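Local coordinates for O-methyltransferase (Burkholderia thailandensis, PDB 3MCZ), which probably transfers a methyl group from S-adenosylmethionine to a hydroxyl of its substrate, acting as a dimer, at residues V45-P59 with D91-T105. Numbering follows the deposited sequence.
Sequences VADKLFDLTQTGRTP and DAFRNTALTERYLTT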
# COMPACT_ATOMS: atom_id res chain seq x y z
N VAL A 45 6.73 10.87 -7.98
CA VAL A 45 6.60 12.19 -7.37
C VAL A 45 7.96 12.67 -6.85
O VAL A 45 8.34 13.83 -7.12
CB VAL A 45 5.55 12.18 -6.25
CG1 VAL A 45 5.57 13.49 -5.44
CG2 VAL A 45 4.15 12.00 -6.85
N ALA A 46 8.70 11.78 -6.17
CA ALA A 46 10.01 12.12 -5.55
C ALA A 46 11.05 12.52 -6.56
O ALA A 46 11.83 13.45 -6.32
CB ALA A 46 10.55 10.98 -4.71
N ASP A 47 11.09 11.80 -7.68
CA ASP A 47 12.06 12.07 -8.73
C ASP A 47 11.51 13.13 -9.71
O ASP A 47 12.17 13.45 -10.69
CB ASP A 47 12.39 10.77 -9.49
CG ASP A 47 13.91 10.51 -9.61
OD1 ASP A 47 14.72 11.34 -9.11
OD2 ASP A 47 14.32 9.48 -10.20
N LYS A 48 10.33 13.68 -9.42
CA LYS A 48 9.70 14.71 -10.26
C LYS A 48 9.60 14.30 -11.75
O LYS A 48 9.88 15.09 -12.66
CB LYS A 48 10.41 16.08 -10.13
CG LYS A 48 10.52 16.58 -8.70
CD LYS A 48 11.37 17.86 -8.59
CE LYS A 48 11.36 18.38 -7.15
NZ LYS A 48 12.14 17.49 -6.22
N LEU A 49 9.22 13.05 -11.99
CA LEU A 49 9.12 12.54 -13.35
C LEU A 49 8.07 13.31 -14.15
O LEU A 49 8.24 13.57 -15.35
CB LEU A 49 8.75 11.05 -13.31
CG LEU A 49 8.54 10.33 -14.64
CD1 LEU A 49 9.82 10.30 -15.46
CD2 LEU A 49 8.03 8.90 -14.39
N PHE A 50 6.99 13.69 -13.49
CA PHE A 50 5.85 14.31 -14.19
C PHE A 50 6.09 15.75 -14.65
O PHE A 50 5.34 16.29 -15.48
CB PHE A 50 4.60 14.23 -13.32
CG PHE A 50 4.22 12.84 -12.95
CD1 PHE A 50 3.90 11.91 -13.93
CD2 PHE A 50 4.17 12.44 -11.61
CE1 PHE A 50 3.53 10.61 -13.56
CE2 PHE A 50 3.81 11.15 -11.25
CZ PHE A 50 3.49 10.23 -12.23
N ASP A 51 7.15 16.37 -14.13
CA ASP A 51 7.59 17.66 -14.61
C ASP A 51 8.19 17.50 -16.00
O ASP A 51 8.03 18.38 -16.85
CB ASP A 51 8.61 18.29 -13.65
CG ASP A 51 7.96 18.95 -12.44
OD1 ASP A 51 6.85 18.55 -12.04
OD2 ASP A 51 8.55 19.91 -11.91
N LEU A 52 8.90 16.39 -16.24
CA LEU A 52 9.47 16.12 -17.57
C LEU A 52 8.39 15.83 -18.60
O LEU A 52 8.47 16.29 -19.75
CB LEU A 52 10.46 14.95 -17.53
CG LEU A 52 11.30 14.73 -18.80
CD1 LEU A 52 12.31 15.87 -19.04
CD2 LEU A 52 12.00 13.37 -18.75
N THR A 53 7.36 15.09 -18.19
CA THR A 53 6.30 14.65 -19.08
C THR A 53 5.15 15.67 -19.21
O THR A 53 4.08 15.33 -19.69
CB THR A 53 5.76 13.24 -18.65
OG1 THR A 53 5.43 13.23 -17.26
CG2 THR A 53 6.82 12.17 -18.88
N GLN A 54 5.37 16.93 -18.80
CA GLN A 54 4.43 18.02 -19.12
C GLN A 54 4.30 18.18 -20.63
O GLN A 54 3.27 18.63 -21.15
CB GLN A 54 4.87 19.34 -18.50
CG GLN A 54 4.51 19.45 -17.00
CD GLN A 54 4.87 20.82 -16.44
OE1 GLN A 54 6.05 21.22 -16.45
NE2 GLN A 54 3.86 21.56 -15.97
N THR A 55 5.35 17.82 -21.35
CA THR A 55 5.23 17.61 -22.77
C THR A 55 5.64 16.18 -23.14
O THR A 55 6.28 15.48 -22.35
CB THR A 55 6.01 18.68 -23.55
OG1 THR A 55 5.74 18.52 -24.94
CG2 THR A 55 7.52 18.60 -23.27
N GLY A 56 5.21 15.72 -24.30
CA GLY A 56 5.40 14.34 -24.68
C GLY A 56 6.86 13.91 -24.70
O GLY A 56 7.71 14.60 -25.27
N ARG A 57 7.16 12.76 -24.11
CA ARG A 57 8.50 12.21 -24.14
C ARG A 57 8.49 10.72 -24.49
O ARG A 57 7.63 9.97 -23.99
CB ARG A 57 9.19 12.36 -22.79
CG ARG A 57 9.11 13.72 -22.18
CD ARG A 57 10.00 14.75 -22.87
NE ARG A 57 9.99 15.97 -22.08
CZ ARG A 57 10.73 17.06 -22.31
NH1 ARG A 57 10.61 18.11 -21.50
NH2 ARG A 57 11.57 17.12 -23.33
N THR A 58 9.49 10.30 -25.26
CA THR A 58 9.72 8.86 -25.51
C THR A 58 10.48 8.26 -24.33
O THR A 58 11.11 8.99 -23.56
CB THR A 58 10.57 8.60 -26.76
OG1 THR A 58 11.90 9.13 -26.59
CG2 THR A 58 9.91 9.20 -27.99
N PRO A 59 10.43 6.92 -24.18
CA PRO A 59 11.28 6.29 -23.15
C PRO A 59 12.77 6.60 -23.30
O PRO A 59 13.44 6.80 -22.29
CB PRO A 59 11.00 4.80 -23.30
CG PRO A 59 9.65 4.72 -23.95
CD PRO A 59 9.51 5.96 -24.81
N ASP A 91 4.73 6.70 -29.74
CA ASP A 91 5.74 6.22 -28.79
C ASP A 91 6.02 7.21 -27.64
O ASP A 91 6.93 6.99 -26.87
CB ASP A 91 7.05 5.94 -29.51
CG ASP A 91 6.95 4.75 -30.47
OD1 ASP A 91 6.13 3.85 -30.22
OD2 ASP A 91 7.71 4.73 -31.46
N ALA A 92 5.24 8.29 -27.55
CA ALA A 92 5.47 9.34 -26.56
C ALA A 92 4.47 9.28 -25.39
O ALA A 92 3.31 8.87 -25.56
CB ALA A 92 5.43 10.73 -27.24
N PHE A 93 4.93 9.70 -24.22
CA PHE A 93 4.13 9.74 -23.02
C PHE A 93 4.06 11.16 -22.52
O PHE A 93 5.08 11.84 -22.42
CB PHE A 93 4.78 8.88 -21.92
CG PHE A 93 4.78 7.41 -22.22
CD1 PHE A 93 5.80 6.84 -22.96
CD2 PHE A 93 3.77 6.58 -21.74
CE1 PHE A 93 5.81 5.47 -23.24
CE2 PHE A 93 3.80 5.20 -22.00
CZ PHE A 93 4.82 4.67 -22.76
N ARG A 94 2.84 11.56 -22.18
CA ARG A 94 2.58 12.89 -21.64
C ARG A 94 1.56 12.79 -20.51
O ARG A 94 0.78 11.83 -20.43
CB ARG A 94 2.09 13.85 -22.74
CG ARG A 94 0.68 13.59 -23.24
CD ARG A 94 0.24 14.64 -24.27
NE ARG A 94 -1.15 14.44 -24.66
CZ ARG A 94 -1.56 13.45 -25.44
NH1 ARG A 94 -0.67 12.59 -25.94
NH2 ARG A 94 -2.84 13.32 -25.75
N ASN A 95 1.60 13.76 -19.61
CA ASN A 95 0.71 13.81 -18.46
C ASN A 95 -0.75 13.86 -18.82
O ASN A 95 -1.16 14.61 -19.70
CB ASN A 95 0.99 15.04 -17.61
CG ASN A 95 2.35 15.00 -16.96
OD1 ASN A 95 2.95 13.94 -16.86
ND2 ASN A 95 2.82 16.15 -16.51
N THR A 96 -1.54 13.13 -18.05
CA THR A 96 -2.99 13.27 -18.11
C THR A 96 -3.42 14.53 -17.34
O THR A 96 -2.60 15.15 -16.66
CB THR A 96 -3.68 12.09 -17.47
OG1 THR A 96 -3.20 11.95 -16.12
CG2 THR A 96 -3.37 10.83 -18.28
N ALA A 97 -4.70 14.87 -17.47
CA ALA A 97 -5.25 16.04 -16.80
C ALA A 97 -5.02 15.97 -15.29
O ALA A 97 -4.54 16.91 -14.67
CB ALA A 97 -6.75 16.20 -17.13
N LEU A 98 -5.34 14.83 -14.69
CA LEU A 98 -5.13 14.62 -13.25
C LEU A 98 -3.66 14.87 -12.85
O LEU A 98 -3.36 15.61 -11.91
CB LEU A 98 -5.49 13.17 -12.90
CG LEU A 98 -5.44 12.76 -11.43
CD1 LEU A 98 -6.56 13.45 -10.67
CD2 LEU A 98 -5.53 11.24 -11.31
N THR A 99 -2.75 14.25 -13.57
CA THR A 99 -1.33 14.42 -13.30
C THR A 99 -0.91 15.88 -13.46
O THR A 99 -0.21 16.42 -12.62
CB THR A 99 -0.51 13.54 -14.24
OG1 THR A 99 -0.91 12.19 -14.03
CG2 THR A 99 1.01 13.71 -14.00
N GLU A 100 -1.35 16.53 -14.52
CA GLU A 100 -0.92 17.89 -14.76
C GLU A 100 -1.38 18.78 -13.59
O GLU A 100 -0.61 19.60 -13.08
CB GLU A 100 -1.46 18.39 -16.10
CG GLU A 100 -0.83 19.71 -16.54
CD GLU A 100 0.61 19.59 -17.02
OE1 GLU A 100 1.10 18.46 -17.30
OE2 GLU A 100 1.26 20.66 -17.15
N ARG A 101 -2.61 18.59 -13.14
CA ARG A 101 -3.16 19.43 -12.11
C ARG A 101 -2.55 19.19 -10.73
O ARG A 101 -2.31 20.13 -9.99
CB ARG A 101 -4.68 19.26 -12.03
CG ARG A 101 -5.32 20.08 -10.92
CD ARG A 101 -6.81 20.17 -11.10
NE ARG A 101 -7.37 21.16 -10.20
CZ ARG A 101 -8.67 21.37 -10.01
NH1 ARG A 101 -9.59 20.66 -10.67
NH2 ARG A 101 -9.05 22.30 -9.16
N TYR A 102 -2.33 17.94 -10.35
CA TYR A 102 -1.98 17.63 -8.95
C TYR A 102 -0.57 17.14 -8.73
O TYR A 102 -0.10 17.09 -7.60
CB TYR A 102 -2.98 16.63 -8.37
CG TYR A 102 -4.41 17.10 -8.38
CD1 TYR A 102 -4.86 18.08 -7.49
CD2 TYR A 102 -5.32 16.57 -9.27
CE1 TYR A 102 -6.20 18.52 -7.51
CE2 TYR A 102 -6.67 17.00 -9.30
CZ TYR A 102 -7.10 17.96 -8.41
OH TYR A 102 -8.42 18.37 -8.46
N LEU A 103 0.12 16.75 -9.79
CA LEU A 103 1.42 16.07 -9.63
C LEU A 103 2.58 16.79 -10.33
O LEU A 103 3.68 16.24 -10.44
CB LEU A 103 1.31 14.63 -10.14
CG LEU A 103 0.33 13.71 -9.38
CD1 LEU A 103 0.30 12.32 -10.07
CD2 LEU A 103 0.70 13.65 -7.89
N THR A 104 2.33 18.01 -10.82
CA THR A 104 3.38 18.84 -11.38
C THR A 104 3.77 19.92 -10.36
O THR A 104 2.90 20.57 -9.77
CB THR A 104 2.93 19.51 -12.72
OG1 THR A 104 1.72 20.25 -12.55
CG2 THR A 104 2.75 18.43 -13.80
N THR A 105 5.07 20.11 -10.16
CA THR A 105 5.56 20.98 -9.09
C THR A 105 5.12 22.46 -9.25
O THR A 105 5.00 23.19 -8.27
CB THR A 105 7.11 20.97 -9.02
OG1 THR A 105 7.63 21.50 -10.23
CG2 THR A 105 7.65 19.57 -8.83
O HOH W 1 6.30 16.15 -10.70
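F50 lies against T99 and L103 of helix 97-103. T99 CG2 sits 3.4 Å from F50 CD1, while the L103 side chain runs alongside the ring, pointing the same way: L103 CD1 approaches F50 CE2 (3.9 Å), and CD2 on the far branch reaches V45 CG2. With CG beside its backbone N (chi1 -58°), F50 directs its ring into this apolar centre. Its carbonyl oxygen takes a nearly straight bond from N95 ND2 (2.7 Å, 172°), in the carbonyl plane and on a lone pair. The second N-H of that amide goes to E100 OE1, and N95 OD1 accepts from T53 OG1 (2.6 Å), so three bonds hold the amide's rotation. E100 OE2 receives Q54 NE2 from above the carboxylate plane. At the far end, D51 grips T105 with both oxygens: OD1 takes T105 N on its syn lone pair (3.0 Å), OD2 takes T105 OG1, and a water bridges OD1 to L103 O. Toward D91, N95 N bonds to T53 O, and R57 and F93 form a single antiparallel hydrogen-bonded bridge, beyond which P59 CG packs on F93 CE1. Residues 53-57 follow the edge of strand 92-95 opposite 86-89, consistent with the wing of a winged-helix dimerisation domain, while 45-51 covers helix 97-103 and T104-T105; helix 70-82 touches P59 and F93, and L28 of the second subunit packs on L103.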